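Side-chain contact in O-methyltransferase, putative (PDB 3DUW), which probably transfers methyl groups from S-adenosylmethionine to hydroxyl groups of its substrates, and binds the product S-adenosylhomocysteine: residues 121-126 / 150-155. Residues are numbered along the deposited sequence; the frame is centred on the assembly and turned at random.
Sequences DSLQQI and FEWALK
Leu123 and Trp152 make most of this contact, with the indole laid flat along the helix that carries the leucine. The main interaction is CH-pi: Leu123 CB stands over the face of the indole, 3.8 Å from the centroid of the five-membered ring and only 13° off its normal. The branch beyond it adds apolar packing. With CG anti to the carbonyl carbon (chi1 -71°), the leucine reaches back past the pyrrole end of the indole, and its CD1 comes within 3.7 Å of Trp152 CG. Seen as whole side chains, the two run past each other in opposite directions.

The same ring face also rests on backbone. Leu123 O approaches Trp152 CZ3 to 3.7 Å, and Gln124 N lies 3.9 Å above the indole plane, displaced toward the rim. The closest pair of CA atoms, Leu123 CA and Trp152 CA, is 7.1 Å apart.

In the Rossmann-like fold of class I methyltransferases, helices 119-128 and 146-155 follow strands 112-116 and 136-139 of the central sheet, and the indole bridges these two helices. Leu123 also touches Leu89 on strand 85-90, so it packs against both sheet and neighbouring helix. Its side chain lies about 4 Å from those of Ala119 and Tyr149, both of which bind S-adenosylhomocysteine, and about 8 Å from the ligand itself.

At the six-membered end the contact is van der Waals as well. The Gln124 side chain, bent at chi2 (55°), brings its amide carbon CD to 3.8 Å from Trp152 CH2, with the amide plane nearly perpendicular to the indole. Trp152 additionally meets Leu120 and Glu127 of helix 119-128, one turn to each side of the Leu123-Gln124 pair.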
ATOM      1  N   ASP A 121      23.245 -16.932   2.947  1.00 14.02           N
ATOM      2  CA  ASP A 121      23.926 -17.660   4.017  1.00 14.55           C
ATOM      3  C   ASP A 121      23.225 -17.430   5.349  1.00 13.75           C
ATOM      4  O   ASP A 121      23.016 -18.363   6.121  1.00 15.77           O
ATOM      5  CB  ASP A 121      25.390 -17.225   4.147  1.00 16.08           C
ATOM      6  CG  ASP A 121      26.239 -17.682   2.984  1.00 16.66           C
ATOM      7  OD1 ASP A 121      26.089 -18.850   2.565  1.00 20.60           O
ATOM      8  OD2 ASP A 121      27.064 -16.882   2.496  1.00 19.48           O
ATOM      9  N   SER A 122      22.863 -16.179   5.614  1.00 13.44           N
ATOM     10  CA  SER A 122      22.191 -15.837   6.858  1.00 12.19           C
ATOM     11  C   SER A 122      20.804 -16.464   6.966  1.00 11.86           C
ATOM     12  O   SER A 122      20.377 -16.843   8.053  1.00 12.59           O
ATOM     13  CB  SER A 122      22.084 -14.315   6.999  1.00 12.81           C
ATOM     14  OG  SER A 122      23.367 -13.727   7.127  1.00 12.68           O
ATOM     15  N   LEU A 123      20.100 -16.569   5.844  1.00 12.90           N
ATOM     16  CA  LEU A 123      18.763 -17.151   5.851  1.00 13.93           C
ATOM     17  C   LEU A 123      18.810 -18.620   6.272  1.00 14.42           C
ATOM     18  O   LEU A 123      17.932 -19.097   6.993  1.00 14.99           O
ATOM     19  CB  LEU A 123      18.115 -16.987   4.470  1.00 12.10           C
ATOM     20  CG  LEU A 123      17.725 -15.533   4.161  1.00 12.41           C
ATOM     21  CD1 LEU A 123      17.491 -15.344   2.677  1.00 12.07           C
ATOM     22  CD2 LEU A 123      16.483 -15.167   4.955  1.00 11.99           C
ATOM     23  N   GLN A 124      19.845 -19.328   5.834  1.00 16.18           N
ATOM     24  CA  GLN A 124      20.012 -20.733   6.190  1.00 16.73           C
ATOM     25  C   GLN A 124      20.289 -20.833   7.686  1.00 17.54           C
ATOM     26  O   GLN A 124      19.785 -21.731   8.363  1.00 18.07           O
ATOM     27  CB  GLN A 124      21.168 -21.347   5.401  1.00 17.10           C
ATOM     28  CG  GLN A 124      21.386 -22.834   5.654  1.00 18.46           C
ATOM     29  CD  GLN A 124      20.134 -23.655   5.422  1.00 18.89           C
ATOM     30  OE1 GLN A 124      19.338 -23.874   6.340  1.00 21.53           O
ATOM     31  NE2 GLN A 124      19.942 -24.100   4.188  1.00 20.25           N
ATOM     32  N   GLN A 125      21.086 -19.899   8.199  1.00 17.49           N
ATOM     33  CA  GLN A 125      21.417 -19.872   9.619  1.00 17.53           C
ATOM     34  C   GLN A 125      20.165 -19.604  10.444  1.00 17.38           C
ATOM     35  O   GLN A 125      19.949 -20.224  11.485  1.00 18.74           O
ATOM     36  CB  GLN A 125      22.460 -18.786   9.904  1.00 17.90           C
ATOM     37  CG  GLN A 125      23.828 -19.062   9.307  1.00 20.45           C
ATOM     38  CD  GLN A 125      24.807 -17.933   9.553  1.00 20.63           C
ATOM     39  OE1 GLN A 125      25.018 -17.515  10.691  1.00 23.24           O
ATOM     40  NE2 GLN A 125      25.416 -17.434   8.481  1.00 23.00           N
ATOM     41  N   ILE A 126      19.344 -18.669   9.975  1.00 17.07           N
ATOM     42  CA  ILE A 126      18.111 -18.319  10.667  1.00 16.83           C
ATOM     43  C   ILE A 126      17.198 -19.537  10.784  1.00 16.19           C
ATOM     44  O   ILE A 126      16.569 -19.750  11.821  1.00 17.01           O
ATOM     45  CB  ILE A 126      17.388 -17.162   9.934  1.00 16.17           C
ATOM     46  CG1 ILE A 126      18.192 -15.872  10.121  1.00 16.72           C
ATOM     47  CG2 ILE A 126      15.971 -16.998  10.461  1.00 16.06           C
ATOM     48  CD1 ILE A 126      17.704 -14.704   9.292  1.00 17.10           C
ATOM     49  N   PHE A 150      12.509 -14.894  -2.291  1.00  9.86           N
ATOM     50  CA  PHE A 150      11.076 -15.165  -2.219  1.00  9.35           C
ATOM     51  C   PHE A 150      10.856 -16.580  -1.688  1.00 10.10           C
ATOM     52  O   PHE A 150      10.003 -16.803  -0.834  1.00 10.53           O
ATOM     53  CB  PHE A 150      10.423 -15.020  -3.599  1.00 11.41           C
ATOM     54  CG  PHE A 150       8.987 -15.462  -3.637  1.00 10.54           C
ATOM     55  CD1 PHE A 150       8.044 -14.900  -2.777  1.00 10.87           C
ATOM     56  CD2 PHE A 150       8.580 -16.456  -4.518  1.00 12.36           C
ATOM     57  CE1 PHE A 150       6.715 -15.331  -2.793  1.00  9.83           C
ATOM     58  CE2 PHE A 150       7.256 -16.891  -4.544  1.00 12.81           C
ATOM     59  CZ  PHE A 150       6.320 -16.328  -3.678  1.00 11.92           C
ATOM     60  N   GLU A 151      11.636 -17.534  -2.188  1.00 10.84           N
ATOM     61  CA  GLU A 151      11.499 -18.909  -1.729  1.00 11.08           C
ATOM     62  C   GLU A 151      11.823 -19.008  -0.242  1.00 10.98           C
ATOM     63  O   GLU A 151      11.153 -19.730   0.499  1.00 11.86           O
ATOM     64  CB  GLU A 151      12.400 -19.837  -2.545  1.00 13.79           C
ATOM     65  CG  GLU A 151      11.927 -20.028  -3.978  1.00 13.41           C
ATOM     66  CD  GLU A 151      10.540 -20.646  -4.058  1.00 14.34           C
ATOM     67  OE1 GLU A 151      10.318 -21.683  -3.406  1.00 14.76           O
ATOM     68  OE2 GLU A 151       9.673 -20.096  -4.773  1.00 15.13           O
ATOM     69  N   TRP A 152      12.847 -18.282   0.201  1.00 11.19           N
ATOM     70  CA  TRP A 152      13.209 -18.291   1.614  1.00 11.49           C
ATOM     71  C   TRP A 152      12.119 -17.614   2.436  1.00 11.41           C
ATOM     72  O   TRP A 152      11.801 -18.048   3.545  1.00 12.49           O
ATOM     73  CB  TRP A 152      14.543 -17.574   1.843  1.00 12.09           C
ATOM     74  CG  TRP A 152      15.717 -18.490   1.781  1.00 13.55           C
ATOM     75  CD1 TRP A 152      16.704 -18.497   0.843  1.00 13.71           C
ATOM     76  CD2 TRP A 152      16.023 -19.549   2.695  1.00 13.87           C
ATOM     77  NE1 TRP A 152      17.612 -19.495   1.115  1.00 14.02           N
ATOM     78  CE2 TRP A 152      17.216 -20.156   2.246  1.00 13.36           C
ATOM     79  CE3 TRP A 152      15.404 -20.044   3.850  1.00 15.84           C
ATOM     80  CZ2 TRP A 152      17.805 -21.237   2.913  1.00 14.74           C
ATOM     81  CZ3 TRP A 152      15.992 -21.119   4.514  1.00 16.93           C
ATOM     82  CH2 TRP A 152      17.180 -21.702   4.041  1.00 17.09           C
ATOM     83  N   ALA A 153      11.546 -16.544   1.895  1.00 11.61           N
ATOM     84  CA  ALA A 153      10.486 -15.826   2.592  1.00 12.16           C
ATOM     85  C   ALA A 153       9.317 -16.768   2.850  1.00 11.93           C
ATOM     86  O   ALA A 153       8.777 -16.819   3.953  1.00 12.40           O
ATOM     87  CB  ALA A 153      10.025 -14.632   1.764  1.00 11.54           C
ATOM     88  N   LEU A 154       8.932 -17.517   1.823  1.00 13.37           N
ATOM     89  CA  LEU A 154       7.829 -18.461   1.934  1.00 15.26           C
ATOM     90  C   LEU A 154       8.161 -19.520   2.980  1.00 13.95           C
ATOM     91  O   LEU A 154       7.325 -19.886   3.807  1.00 15.15           O
ATOM     92  CB  LEU A 154       7.589 -19.145   0.589  1.00 15.90           C
ATOM     93  CG  LEU A 154       6.175 -19.137   0.006  1.00 19.72           C
ATOM     94  CD1 LEU A 154       6.098 -20.173  -1.105  1.00 18.50           C
ATOM     95  CD2 LEU A 154       5.153 -19.439   1.086  1.00 17.67           C
ATOM     96  N   LYS A 155       9.397 -20.001   2.930  1.00 14.37           N
ATOM     97  CA  LYS A 155       9.879 -21.029   3.843  1.00 15.16           C
ATOM     98  C   LYS A 155       9.856 -20.576   5.302  1.00 15.56           C
ATOM     99  O   LYS A 155       9.547 -21.360   6.200  1.00 16.96           O
ATOM    100  CB  LYS A 155      11.302 -21.428   3.439  1.00 16.42           C
ATOM    101  CG  LYS A 155      11.832 -22.697   4.091  1.00 17.63           C
ATOM    102  CD  LYS A 155      13.187 -23.069   3.495  1.00 18.35           C
ATOM    103  CE  LYS A 155      13.656 -24.435   3.968  1.00 20.38           C
ATOM    104  NZ  LYS A 155      14.945 -24.833   3.335  1.00 22.77           N
TER